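Local coordinates for PT26-6P (Thermococcus sp., PDB 2WB7), which is of unknown function but is encoded by a euryarchaeal mobile element and combines immunoglobulin-like domains with a helical domain, at residues M380-K392 and E485-K497. Numbering follows the deposited sequence.
Sequences MISVLSNTYTVMK and EMAGDYYVNAARK
The linker that joins strand 370-379 of the second immunoglobulin-like domain to helix 393-404 of the helical domain is irregular, turning at Asn386-Tyr388 through an Asx turn, and lies along helix 471-499, whose Glu485 and Asn493 take three of its backbone N-H groups. The Glu485 carboxylate meets two of them on its syn sides: Val390 N donates to OE2 at 2.9 Å, nearly straight at 162°, and Met391 N to OE1 at 3.3 Å. With CG anti to the backbone N (chi1 -165°) and the chain extended beyond it, the carboxylate reaches these amides just before helix 393-404. Lys425 from helix 408-438 forms salt bridges to Glu485 OE2 and to Asp489 OD1, which is also hydrogen-bonded with Tyr455 OH. A glutamine in place of Glu485 would probably lose this charge pairing with Lys425 and leave one of the two N-H groups facing an amide NH2 instead of an acceptor. Two turns on, Asn493 OD1 takes Ser385 N at 3.0 Å, in the carbonyl plane and on a lone pair, while its ND2 turns back to Asp489 O, so both ends of the amide are held. Leu384 CD2 lies 3.5 Å from Asn493 CG, the two side chains crossing at about a right angle, and also touches the Tyr490 ring at its edge. A water bridges the segments here, donating to Ser385 O, accepting from Asn493 ND2 and bonding Thr387 OG1. Ser385 CB packs over one face of the Arg496 guanidinium. Arg496 NH1 bonds Leu351 O of strand 350-364, and Lys497 NZ forms a salt bridge with Asp509. At the strand end of the linker Lys497 NZ also donates to Val383 O at 2.8 Å, approaching from above the carbonyl plane, 49° out of it.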
# COMPACT_ATOMS: atom_id res chain seq x y z
N MSE A 380 4.63 3.12 8.38
CA MSE A 380 6.08 3.04 8.49
C MSE A 380 6.57 3.81 9.71
O MSE A 380 7.31 4.78 9.60
CB MSE A 380 6.70 3.56 7.20
CG MSE A 380 6.37 2.70 5.99
SE MSE A 380 7.25 1.00 6.16
CE MSE A 380 8.90 1.67 5.44
N ILE A 381 6.12 3.38 10.88
CA ILE A 381 6.46 4.08 12.11
C ILE A 381 7.75 3.50 12.65
O ILE A 381 8.29 2.54 12.11
CB ILE A 381 5.34 3.97 13.18
CG1 ILE A 381 4.98 2.51 13.47
CG2 ILE A 381 4.11 4.72 12.74
CD1 ILE A 381 5.55 1.96 14.80
N SER A 382 8.25 4.10 13.71
CA SER A 382 9.34 3.50 14.45
C SER A 382 9.14 3.84 15.92
O SER A 382 8.81 4.98 16.26
CB SER A 382 10.67 4.03 13.98
OG SER A 382 11.69 3.62 14.87
N VAL A 383 9.33 2.85 16.79
CA VAL A 383 9.22 3.11 18.21
C VAL A 383 10.60 3.27 18.79
O VAL A 383 11.41 2.36 18.71
CB VAL A 383 8.47 2.02 18.92
CG1 VAL A 383 8.43 2.33 20.39
CG2 VAL A 383 7.06 1.87 18.33
N LEU A 384 10.89 4.43 19.34
CA LEU A 384 12.22 4.72 19.88
C LEU A 384 12.32 4.36 21.35
O LEU A 384 11.31 4.29 22.06
CB LEU A 384 12.56 6.20 19.70
CG LEU A 384 12.51 6.73 18.28
CD1 LEU A 384 12.51 8.21 18.29
CD2 LEU A 384 13.67 6.22 17.48
N SER A 385 13.55 4.15 21.82
CA SER A 385 13.80 3.95 23.26
C SER A 385 14.40 5.22 23.85
O SER A 385 14.95 6.05 23.12
CB SER A 385 14.75 2.77 23.47
OG SER A 385 16.05 3.10 23.02
N ASN A 386 14.30 5.38 25.17
CA ASN A 386 14.86 6.57 25.79
C ASN A 386 16.38 6.62 25.70
O ASN A 386 17.06 5.79 26.27
CB ASN A 386 14.41 6.71 27.25
CG ASN A 386 14.89 8.02 27.88
OD1 ASN A 386 15.63 8.79 27.25
ND2 ASN A 386 14.48 8.28 29.12
N THR A 387 16.91 7.60 24.98
CA THR A 387 18.35 7.73 24.84
C THR A 387 18.97 8.83 25.72
O THR A 387 20.19 9.03 25.69
CB THR A 387 18.75 7.94 23.37
OG1 THR A 387 17.85 8.89 22.77
CG2 THR A 387 18.64 6.64 22.63
N TYR A 388 18.15 9.50 26.52
CA TYR A 388 18.65 10.54 27.44
C TYR A 388 19.21 11.71 26.67
O TYR A 388 20.41 11.81 26.47
CB TYR A 388 19.69 9.96 28.41
CG TYR A 388 19.23 8.64 28.97
CD1 TYR A 388 19.85 7.45 28.60
CD2 TYR A 388 18.13 8.57 29.81
CE1 TYR A 388 19.40 6.24 29.07
CE2 TYR A 388 17.67 7.36 30.28
CZ TYR A 388 18.32 6.20 29.91
OH TYR A 388 17.87 4.99 30.38
N THR A 389 18.32 12.60 26.23
CA THR A 389 18.76 13.74 25.44
C THR A 389 19.65 14.60 26.29
O THR A 389 19.34 14.89 27.43
CB THR A 389 17.59 14.57 24.98
OG1 THR A 389 16.62 13.71 24.38
CG2 THR A 389 18.04 15.61 23.97
N VAL A 390 20.76 15.03 25.71
CA VAL A 390 21.67 15.91 26.39
C VAL A 390 21.27 17.36 26.18
O VAL A 390 21.36 18.18 27.09
CB VAL A 390 23.12 15.66 25.92
CG1 VAL A 390 24.05 16.72 26.48
CG2 VAL A 390 23.56 14.26 26.32
N MSE A 391 20.78 17.67 24.99
CA MSE A 391 20.39 19.03 24.68
C MSE A 391 18.89 19.25 24.84
O MSE A 391 18.16 19.43 23.87
CB MSE A 391 20.83 19.35 23.28
CG MSE A 391 22.18 18.76 23.04
SE MSE A 391 23.32 19.91 22.05
CE MSE A 391 23.01 21.55 23.08
N LYS A 392 18.45 19.23 26.09
CA LYS A 392 17.09 19.56 26.43
C LYS A 392 16.78 21.00 25.98
O LYS A 392 17.67 21.85 25.96
CB LYS A 392 16.94 19.42 27.93
CG LYS A 392 17.27 18.04 28.44
CD LYS A 392 16.03 17.15 28.38
CE LYS A 392 16.35 15.74 28.86
NZ LYS A 392 17.40 15.74 29.94
N GLU A 485 22.86 15.26 17.48
CA GLU A 485 22.55 14.35 18.59
C GLU A 485 21.32 13.50 18.28
O GLU A 485 21.25 12.33 18.65
CB GLU A 485 22.35 15.07 19.92
CG GLU A 485 22.39 14.07 21.07
CD GLU A 485 21.61 14.48 22.33
OE1 GLU A 485 21.16 15.64 22.42
OE2 GLU A 485 21.46 13.61 23.23
N MSE A 486 20.34 14.10 17.59
CA MSE A 486 19.12 13.41 17.19
C MSE A 486 19.43 12.29 16.20
O MSE A 486 18.89 11.18 16.30
CB MSE A 486 18.16 14.41 16.59
CG MSE A 486 17.51 15.35 17.60
SE MSE A 486 16.71 16.89 16.69
CE MSE A 486 15.54 17.62 18.05
N ALA A 487 20.30 12.61 15.24
CA ALA A 487 20.79 11.65 14.25
C ALA A 487 21.49 10.47 14.93
O ALA A 487 21.18 9.31 14.67
CB ALA A 487 21.72 12.35 13.31
N GLY A 488 22.42 10.77 15.82
CA GLY A 488 23.11 9.74 16.58
C GLY A 488 22.14 8.90 17.38
O GLY A 488 22.28 7.67 17.45
N ASP A 489 21.15 9.55 17.98
CA ASP A 489 20.11 8.81 18.72
C ASP A 489 19.38 7.81 17.82
O ASP A 489 19.09 6.69 18.23
CB ASP A 489 19.14 9.76 19.41
CG ASP A 489 19.76 10.44 20.62
OD1 ASP A 489 20.78 9.92 21.15
OD2 ASP A 489 19.24 11.50 21.06
N TYR A 490 19.11 8.23 16.58
CA TYR A 490 18.45 7.35 15.63
C TYR A 490 19.35 6.16 15.35
O TYR A 490 18.91 5.01 15.45
CB TYR A 490 18.14 8.08 14.32
CG TYR A 490 16.92 8.98 14.35
CD1 TYR A 490 15.69 8.51 14.80
CD2 TYR A 490 16.99 10.30 13.90
CE1 TYR A 490 14.56 9.34 14.83
CE2 TYR A 490 15.87 11.13 13.91
CZ TYR A 490 14.66 10.64 14.38
OH TYR A 490 13.56 11.46 14.39
N TYR A 491 20.60 6.44 14.99
CA TYR A 491 21.58 5.40 14.63
C TYR A 491 21.67 4.33 15.70
O TYR A 491 21.78 3.14 15.41
CB TYR A 491 22.96 5.99 14.36
CG TYR A 491 23.15 6.40 12.92
CD1 TYR A 491 23.62 7.65 12.60
CD2 TYR A 491 22.83 5.53 11.88
CE1 TYR A 491 23.80 8.03 11.30
CE2 TYR A 491 22.99 5.89 10.57
CZ TYR A 491 23.48 7.15 10.29
OH TYR A 491 23.64 7.55 8.99
N VAL A 492 21.60 4.77 16.95
CA VAL A 492 21.70 3.87 18.07
C VAL A 492 20.46 3.00 18.17
O VAL A 492 20.56 1.77 18.39
CB VAL A 492 21.88 4.65 19.37
CG1 VAL A 492 21.36 3.82 20.54
CG2 VAL A 492 23.37 5.06 19.55
N ASN A 493 19.29 3.61 18.01
CA ASN A 493 18.07 2.84 17.84
C ASN A 493 18.22 1.83 16.70
O ASN A 493 17.87 0.65 16.86
CB ASN A 493 16.87 3.75 17.59
CG ASN A 493 16.30 4.34 18.87
OD1 ASN A 493 15.45 3.73 19.52
ND2 ASN A 493 16.76 5.52 19.23
N ALA A 494 18.76 2.28 15.57
CA ALA A 494 18.89 1.42 14.40
C ALA A 494 19.79 0.19 14.68
O ALA A 494 19.40 -0.98 14.45
CB ALA A 494 19.40 2.21 13.21
N ALA A 495 20.99 0.45 15.20
CA ALA A 495 21.90 -0.64 15.53
C ALA A 495 21.25 -1.64 16.47
O ALA A 495 21.32 -2.84 16.26
CB ALA A 495 23.18 -0.08 16.13
N ARG A 496 20.59 -1.13 17.50
CA ARG A 496 19.95 -1.97 18.51
C ARG A 496 18.87 -2.86 17.90
O ARG A 496 18.75 -4.04 18.25
CB ARG A 496 19.36 -1.11 19.62
CG ARG A 496 18.66 -1.90 20.74
CD ARG A 496 18.03 -0.99 21.82
NE ARG A 496 17.02 -0.07 21.28
CZ ARG A 496 15.71 -0.30 21.27
NH1 ARG A 496 15.24 -1.43 21.79
NH2 ARG A 496 14.88 0.60 20.74
N LYS A 497 18.09 -2.30 16.99
CA LYS A 497 17.08 -3.06 16.28
C LYS A 497 17.70 -4.07 15.33
O LYS A 497 17.30 -5.23 15.30
CB LYS A 497 16.14 -2.12 15.54
CG LYS A 497 15.08 -1.54 16.45
CD LYS A 497 14.58 -0.20 15.99
CE LYS A 497 13.57 0.32 17.00
NZ LYS A 497 12.89 1.55 16.52
O HOH W 1 15.73 7.86 21.25
O HOH W 2 18.49 11.22 23.54